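Long-range contacts in putative Nitroreductase (Anabaena variabilis ATCC 29413, PDB 3EO7), which binds flavin mononucleotide and probably acts as an oxidoreductase of the nitroreductase family: residues Pro53-Thr58 / Arg73-Leu78; Ala163-Ala168 / Asp220-Asp225; Ala316-Gly321 / Asn468-Gln473. All coordinates share one frame; numbering follows the deposited sequence. Where two conformers were deposited one is given.

Interaction 1 of 3, residues Pro53-Thr58 / Arg73-Leu78. With ACT (acetate ion), chain F.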
# COMPACT_ATOMS: atom_id res chain seq x y z
N PRO A 53 26.01 -6.03 7.46
CA PRO A 53 27.32 -5.66 6.88
C PRO A 53 27.27 -5.04 5.49
O PRO A 53 28.23 -4.37 5.08
CB PRO A 53 28.07 -6.98 6.85
CG PRO A 53 27.45 -7.78 7.97
CD PRO A 53 25.98 -7.44 7.87
N TYR A 54 26.16 -5.20 4.78
CA TYR A 54 26.03 -4.67 3.42
C TYR A 54 25.21 -3.40 3.32
O TYR A 54 25.01 -2.88 2.23
CB TYR A 54 25.44 -5.76 2.51
CG TYR A 54 26.19 -7.04 2.61
CD1 TYR A 54 27.40 -7.20 1.93
CD2 TYR A 54 25.70 -8.10 3.36
CE1 TYR A 54 28.11 -8.37 2.00
CE2 TYR A 54 26.43 -9.28 3.47
CZ TYR A 54 27.62 -9.41 2.76
OH TYR A 54 28.35 -10.57 2.84
N LEU A 55 24.74 -2.92 4.46
CA LEU A 55 23.93 -1.70 4.54
C LEU A 55 24.96 -0.64 4.96
O LEU A 55 25.04 -0.26 6.13
CB LEU A 55 22.86 -1.95 5.62
CG LEU A 55 21.60 -1.12 5.78
CD1 LEU A 55 20.74 -1.36 4.58
CD2 LEU A 55 20.85 -1.51 7.06
N GLN A 56 25.76 -0.15 4.02
CA GLN A 56 26.91 0.68 4.41
C GLN A 56 27.32 1.86 3.51
O GLN A 56 26.48 2.67 3.10
CB GLN A 56 28.08 -0.28 4.58
CG GLN A 56 28.33 -1.09 3.31
CD GLN A 56 29.75 -1.58 3.18
OE1 GLN A 56 30.69 -0.94 3.67
NE2 GLN A 56 29.92 -2.71 2.49
N GLU A 57 28.64 1.97 3.27
CA GLU A 57 29.30 3.04 2.50
C GLU A 57 30.24 2.42 1.43
O GLU A 57 29.79 1.68 0.54
CB GLU A 57 30.09 3.95 3.47
CG GLU A 57 29.31 4.52 4.67
CD GLU A 57 30.20 5.34 5.62
OE1 GLU A 57 31.42 5.45 5.35
OE2 GLU A 57 29.68 5.86 6.63
N THR A 58 31.54 2.72 1.52
CA THR A 58 32.55 2.24 0.56
C THR A 58 33.95 2.34 1.17
O THR A 58 34.17 3.17 2.06
CB THR A 58 32.54 3.09 -0.74
OG1 THR A 58 32.50 4.49 -0.41
CG2 THR A 58 31.34 2.75 -1.63
N ARG A 73 22.78 -4.59 -2.62
CA ARG A 73 21.53 -4.24 -3.27
C ARG A 73 20.34 -4.91 -2.59
O ARG A 73 19.35 -4.25 -2.33
CB ARG A 73 21.59 -4.63 -4.76
CG ARG A 73 22.65 -3.89 -5.57
CD ARG A 73 22.82 -4.57 -6.92
NE ARG A 73 21.63 -4.37 -7.74
CZ ARG A 73 21.29 -5.11 -8.78
NH1 ARG A 73 22.02 -6.17 -9.14
NH2 ARG A 73 20.19 -4.83 -9.45
N LEU A 74 20.45 -6.21 -2.27
CA LEU A 74 19.33 -6.90 -1.58
C LEU A 74 19.10 -6.32 -0.17
O LEU A 74 17.97 -6.10 0.27
CB LEU A 74 19.61 -8.43 -1.46
CG LEU A 74 18.45 -9.21 -0.79
CD1 LEU A 74 17.15 -9.09 -1.61
CD2 LEU A 74 18.87 -10.70 -0.55
N SER A 75 20.19 -6.06 0.53
CA SER A 75 20.14 -5.52 1.90
C SER A 75 19.44 -4.16 1.90
O SER A 75 18.53 -3.88 2.69
CB SER A 75 21.56 -5.41 2.46
OG SER A 75 21.56 -4.82 3.75
N ARG A 76 19.86 -3.30 0.98
CA ARG A 76 19.26 -1.97 0.86
C ARG A 76 17.81 -2.00 0.40
O ARG A 76 16.97 -1.23 0.92
CB ARG A 76 20.13 -1.11 -0.08
CG ARG A 76 19.71 0.35 -0.23
CD ARG A 76 20.62 1.08 -1.24
NE ARG A 76 22.03 0.87 -0.93
CZ ARG A 76 22.76 1.63 -0.11
NH1 ARG A 76 22.22 2.70 0.50
NH2 ARG A 76 24.05 1.32 0.10
N LEU A 77 17.49 -2.87 -0.57
CA LEU A 77 16.14 -3.01 -1.05
C LEU A 77 15.20 -3.37 0.11
O LEU A 77 14.17 -2.73 0.33
CB LEU A 77 16.06 -4.06 -2.18
CG LEU A 77 14.72 -4.18 -2.92
CD1 LEU A 77 14.94 -4.79 -4.33
CD2 LEU A 77 13.72 -5.00 -2.09
N LEU A 78 15.63 -4.32 0.93
CA LEU A 78 14.78 -4.78 2.03
C LEU A 78 14.69 -3.74 3.12
O LEU A 78 13.60 -3.46 3.65
CB LEU A 78 15.24 -6.12 2.55
CG LEU A 78 15.01 -7.35 1.65
CD1 LEU A 78 15.83 -8.56 2.14
CD2 LEU A 78 13.51 -7.65 1.61
C ACT F . 26.70 -13.64 2.99
O ACT F . 26.92 -12.57 3.62
OXT ACT F . 25.53 -13.80 2.64
CH3 ACT F . 27.76 -14.66 2.66

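Interaction 2 of 3, residues Ala163-Ala168 / Asp220-Asp225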
# COMPACT_ATOMS: atom_id res chain seq x y z
N ALA A 163 12.00 -13.58 -5.75
CA ALA A 163 10.72 -12.91 -5.61
C ALA A 163 10.49 -12.58 -4.16
O ALA A 163 10.92 -13.31 -3.25
CB ALA A 163 9.56 -13.82 -6.11
N ILE A 164 9.81 -11.48 -3.95
CA ILE A 164 9.28 -11.17 -2.64
C ILE A 164 7.84 -11.68 -2.64
O ILE A 164 7.13 -11.58 -3.64
CB ILE A 164 9.29 -9.64 -2.37
CG1 ILE A 164 10.70 -9.22 -1.95
CG2 ILE A 164 8.32 -9.25 -1.23
CD1 ILE A 164 10.92 -7.66 -1.82
N ILE A 165 7.40 -12.21 -1.51
CA ILE A 165 5.99 -12.48 -1.31
C ILE A 165 5.63 -11.73 -0.05
O ILE A 165 6.34 -11.83 0.98
CB ILE A 165 5.63 -13.98 -1.21
CG1 ILE A 165 6.09 -14.72 -2.49
CG2 ILE A 165 4.12 -14.12 -0.93
CD1 ILE A 165 5.80 -16.24 -2.46
N VAL A 166 4.53 -10.98 -0.11
CA VAL A 166 4.03 -10.24 1.05
C VAL A 166 2.78 -10.94 1.52
O VAL A 166 1.84 -11.15 0.74
CB VAL A 166 3.69 -8.77 0.77
CG1 VAL A 166 3.25 -8.05 2.08
CG2 VAL A 166 4.89 -8.06 0.19
N THR A 167 2.79 -11.31 2.79
CA THR A 167 1.63 -11.90 3.41
C THR A 167 1.11 -10.95 4.50
O THR A 167 1.79 -9.96 4.86
CB THR A 167 1.99 -13.20 4.13
OG1 THR A 167 2.82 -12.91 5.27
CG2 THR A 167 2.63 -14.24 3.20
N ALA A 168 -0.08 -11.28 5.01
CA ALA A 168 -0.72 -10.56 6.13
C ALA A 168 -0.95 -11.56 7.26
O ALA A 168 -1.52 -12.65 7.01
CB ALA A 168 -2.08 -9.90 5.70
N ASP A 220 0.58 -22.70 0.93
CA ASP A 220 1.21 -24.00 1.15
C ASP A 220 2.72 -23.93 0.92
O ASP A 220 3.52 -24.51 1.69
CB ASP A 220 0.59 -25.05 0.22
CG ASP A 220 -0.82 -25.51 0.65
OD1 ASP A 220 -1.33 -25.12 1.72
OD2 ASP A 220 -1.42 -26.30 -0.13
N LEU A 221 3.11 -23.26 -0.16
CA LEU A 221 4.52 -23.11 -0.60
C LEU A 221 5.36 -22.45 0.49
O LEU A 221 6.46 -22.90 0.79
CB LEU A 221 4.57 -22.33 -1.94
CG LEU A 221 5.94 -21.86 -2.46
CD1 LEU A 221 5.98 -21.80 -4.00
CD2 LEU A 221 6.35 -20.56 -1.93
N LEU A 222 4.80 -21.43 1.13
CA LEU A 222 5.45 -20.73 2.24
C LEU A 222 5.42 -21.46 3.59
O LEU A 222 6.15 -21.07 4.51
CB LEU A 222 4.80 -19.37 2.45
CG LEU A 222 5.06 -18.36 1.34
CD1 LEU A 222 4.21 -17.09 1.62
CD2 LEU A 222 6.57 -18.07 1.24
N TYR A 223 4.56 -22.47 3.67
CA TYR A 223 4.34 -23.30 4.87
C TYR A 223 3.78 -22.49 6.04
O TYR A 223 4.18 -22.67 7.20
CB TYR A 223 5.60 -24.07 5.26
CG TYR A 223 5.28 -25.30 6.07
CD1 TYR A 223 4.62 -26.38 5.49
CD2 TYR A 223 5.63 -25.40 7.41
CE1 TYR A 223 4.30 -27.51 6.22
CE2 TYR A 223 5.32 -26.53 8.15
CZ TYR A 223 4.66 -27.57 7.55
OH TYR A 223 4.36 -28.69 8.29
N ILE A 224 2.80 -21.65 5.73
CA ILE A 224 2.14 -20.82 6.71
C ILE A 224 0.72 -21.33 6.97
O ILE A 224 0.10 -22.01 6.13
CB ILE A 224 2.13 -19.32 6.28
CG1 ILE A 224 1.36 -19.10 4.97
CG2 ILE A 224 3.57 -18.82 6.23
CD1 ILE A 224 1.22 -17.68 4.56
N ASP A 225 0.19 -21.01 8.14
CA ASP A 225 -1.15 -21.42 8.53
C ASP A 225 -2.13 -20.44 7.89
O ASP A 225 -2.21 -19.29 8.31
CB ASP A 225 -1.26 -21.37 10.06
CG ASP A 225 -2.62 -21.70 10.58
OD1 ASP A 225 -3.57 -21.77 9.81
OD2 ASP A 225 -2.76 -21.83 11.82

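Interaction 3 of 3, residues Ala316-Gly321 / Asn468-Gln473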
# COMPACT_ATOMS: atom_id res chain seq x y z
N ALA A 316 6.45 21.02 -12.37
CA ALA A 316 7.88 20.68 -12.47
C ALA A 316 8.02 19.50 -11.49
O ALA A 316 7.25 19.38 -10.51
CB ALA A 316 8.75 21.87 -12.02
N PRO A 317 8.98 18.60 -11.75
CA PRO A 317 9.12 17.40 -10.89
C PRO A 317 9.86 17.65 -9.60
O PRO A 317 10.68 18.58 -9.53
CB PRO A 317 9.95 16.44 -11.76
CG PRO A 317 10.81 17.35 -12.57
CD PRO A 317 9.97 18.62 -12.84
N ILE A 318 9.60 16.83 -8.60
CA ILE A 318 10.36 16.85 -7.35
C ILE A 318 11.75 16.33 -7.68
O ILE A 318 11.89 15.31 -8.36
CB ILE A 318 9.71 15.94 -6.28
CG1 ILE A 318 8.36 16.50 -5.83
CG2 ILE A 318 10.61 15.79 -5.06
CD1 ILE A 318 7.60 15.63 -4.83
N TYR A 319 12.78 17.04 -7.22
CA TYR A 319 14.17 16.62 -7.42
C TYR A 319 14.57 15.76 -6.24
O TYR A 319 14.52 16.21 -5.10
CB TYR A 319 15.10 17.81 -7.55
CG TYR A 319 16.55 17.39 -7.70
CD1 TYR A 319 16.95 16.55 -8.75
CD2 TYR A 319 17.51 17.83 -6.81
CE1 TYR A 319 18.29 16.18 -8.89
CE2 TYR A 319 18.83 17.47 -6.95
CZ TYR A 319 19.22 16.65 -7.98
OH TYR A 319 20.56 16.32 -8.06
N TRP A 320 14.94 14.51 -6.53
CA TRP A 320 15.29 13.54 -5.48
C TRP A 320 16.78 13.40 -5.17
O TRP A 320 17.16 12.46 -4.47
CB TRP A 320 14.71 12.18 -5.83
CG TRP A 320 13.20 12.17 -5.80
CD1 TRP A 320 12.35 12.19 -6.87
CD2 TRP A 320 12.39 12.13 -4.64
NE1 TRP A 320 11.03 12.15 -6.44
CE2 TRP A 320 11.04 12.11 -5.06
CE3 TRP A 320 12.67 12.08 -3.26
CZ2 TRP A 320 9.98 12.08 -4.16
CZ3 TRP A 320 11.60 12.02 -2.37
CH2 TRP A 320 10.28 12.00 -2.83
N GLY A 321 17.61 14.33 -5.65
CA GLY A 321 19.04 14.31 -5.40
C GLY A 321 19.80 13.43 -6.36
O GLY A 321 19.23 12.61 -7.08
N ASN A 468 2.99 10.27 0.83
CA ASN A 468 3.67 10.43 2.10
C ASN A 468 5.16 10.81 1.89
O ASN A 468 5.66 11.74 2.51
CB ASN A 468 3.57 9.18 3.01
CG ASN A 468 2.27 9.11 3.81
OD1 ASN A 468 2.30 9.20 5.04
ND2 ASN A 468 1.14 8.96 3.13
N LEU A 469 5.83 10.08 1.02
CA LEU A 469 7.25 10.32 0.73
C LEU A 469 7.45 11.69 0.10
O LEU A 469 8.33 12.47 0.53
CB LEU A 469 7.81 9.19 -0.13
CG LEU A 469 7.97 7.84 0.59
CD1 LEU A 469 8.34 6.72 -0.43
CD2 LEU A 469 8.98 7.93 1.74
N ALA A 470 6.61 12.04 -0.86
CA ALA A 470 6.69 13.36 -1.47
C ALA A 470 6.50 14.48 -0.44
O ALA A 470 7.23 15.48 -0.47
CB ALA A 470 5.71 13.51 -2.65
N ALA A 471 5.54 14.31 0.46
CA ALA A 471 5.25 15.31 1.48
C ALA A 471 6.48 15.51 2.34
O ALA A 471 6.91 16.63 2.56
CB ALA A 471 4.03 14.88 2.36
N ILE A 472 7.04 14.42 2.84
CA ILE A 472 8.23 14.49 3.69
C ILE A 472 9.42 15.11 2.96
O ILE A 472 10.11 15.95 3.53
CB ILE A 472 8.60 13.11 4.27
CG1 ILE A 472 7.47 12.58 5.18
CG2 ILE A 472 10.00 13.16 4.97
CD1 ILE A 472 7.05 13.50 6.34
N GLN A 473 9.63 14.75 1.69
CA GLN A 473 10.69 15.37 0.90
C GLN A 473 10.56 16.88 0.80
O GLN A 473 11.56 17.58 0.80
CB GLN A 473 10.69 14.78 -0.50
CG GLN A 473 11.67 15.40 -1.52
CD GLN A 473 13.13 15.30 -1.13
OE1 GLN A 473 13.53 14.44 -0.34
NE2 GLN A 473 13.96 16.18 -1.71

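Interaction 1 of 3, residues Pro53-Thr58 / Arg73-Leu78
Ser75 OG is the best-held polar atom, gripped by two hydrogen bonds, one with Leu51 O just ahead of the 53-58 loop and one with His133 NE2. It stands anti to its own backbone N (chi1 177°), which directs the hydroxyl out of helix 66-82 to the place where the chain passes over it. The loop covers this buried serine with carbon. Tyr54 CB rests on Ser75 CB at 3.9 Å, while Leu55 CD1 and Ser75 OG are 3.7 Å apart. Leu55 CG is anti to its backbone N, so the side chain runs back to the helix and CD1 also comes 4.0 Å from Arg76 CA, at the backbone of the next residue. The phenol of Tyr54 takes another direction: its CB faces Ser75, but the ring turns from residues 73-78 to Trp71 in the preceding turn of the same helix, the planes about 30° apart, and OH donates to an acetate O at 2.6 Å, an ion probably left from the crystallisation liquor. Arg76 starts out extended; the bend at chi3 (-51°) brings the guanidinium edge up to Gln56 O, which lies near its plane, 4.1 Å from Arg76 NH2 and too far for a hydrogen bond. Gln56 itself is poorly ordered. The chemistry implies a loop whose polar tie is the Leu51 carbonyl on the serine hydroxyl, backed by carbon packing of Tyr54 and Leu55; the charge of Arg76, salt-bridged through NH1, is probably balanced mainly by Glu328 of helix 325-333, not by the loop.

Interaction 2 of 3, residues Ala163-Ala168 / Asp220-Asp225
Ile165 and Thr167 stand on the same face of strand 162-169 and meet Leu221 and Leu222 of the last turn of helix 215-222 and Ile224 in the loop that follows. Leu222 carries most of the contact. Its CG is anti to its carbonyl carbon, and chi2 (174°) extends CD1 toward the strand, tip to tip with its partners, with CD2 branching to one side. Leu222 CD1 lies over the gap between the two strand residues, 3.6 Å from Thr167 CG2 and 3.9 Å from Ile165 CG2. Leu222 CD2 reaches the other branch of the isoleucine, 4.2 Å from Ile165 CD1. Ile165 has CG1 anti to the carbonyl carbon and CG2 anti to the backbone N, so its two arms spread; Ile165 CD1, the end of the longer arm, is 4.4 Å from Leu221 CD2. Thr167 places OG1 in the crowded position between backbone N and carbonyl carbon (chi1 68°). This turns CG2 to the apolar side and gives the hydroxyl to a hydrogen bond with Glu229 on the adjoining strand 229-239. Ile224 adopts the same crowded position with CG1, and its CD1 closes over Thr167 CG2 at 4.0 Å. A Schellman motif, with Tyr223 at positive phi (64°), turns the chain so that Ile224 can return to the sheet after the helix, while the Leu222 carbonyl is bonded to Tyr138 OH. Val166 points to the opposite face of the sheet, onto helix 181-202. The segments thus meet through apolar methyl contacts, tip to tip, on one face of the antiparallel sheet, and the hydroxyl of the buried Thr167 is satisfied by the Glu229 carboxylate.

Interaction 3 of 3, residues Ala316-Gly321 / Asn468-Gln473
Trp320 and Gln473 lie alongside one another, their side chains running in opposite directions. The indole comes from the loop before helix 325-333, the glutamine from the end of helix 452-473. Trp320 CZ3 is 3.5 Å from Gln473 CB, and the methylenes meet the six-membered ring obliquely. Gln473 CG is anti to the backbone N and the chain bends at chi2 (61°), leaving the amide plane turned 48° from the indole, so this is no flat stack. The tip of the ring points at the helix backbone: Leu469 O lies in the ring plane at its edge, 3.9 Å from Trp320 CH2. Ile318 lies against both Trp320 and Gln473. Its CG2 sits 3.7 Å above one face of the indole, offset toward the rim, and also touches Gln473 CG at 3.7 Å, while its longer arm carries CD1 to 3.6 Å from Ala470 CB. The loop is held in this pose by Gln366, which is hydrogen-bonded to Ile318 O and Trp320 N, and Phe356 of helix 347-358 meets the indole. The side chain of Leu469, a minor participant, is about 4 Å from that of the FMN-binding Arg334. The contact is thus mostly carbon against carbon, and the indole edge faces Leu469 O, which is already bonded to Gln473 N within the helix.

Interaction 1 is a surface contact, whereas interactions 2 and 3 are buried. Interactions 1 and 2 adjoin: Leu77 CD2 of helix 66-82 packs 3.9 Å from Ile164 CD1 of strand 162-169, so the same strand carries one helix end on one face and touches another helix through a neighbouring residue. Interaction 3 ties a loop to helix 452-473 of the second nitroreductase-family region, on the opposite side of the chain's centre from interaction 2, their centres about 33 Å apart. The chemistry follows the setting: a doubly bonded hydroxyl and a salt-bridged arginine at the surface, aliphatic methyls against the sheet, and an aromatic ring packed on a helix whose Leu469 reaches the FMN-binding Arg334.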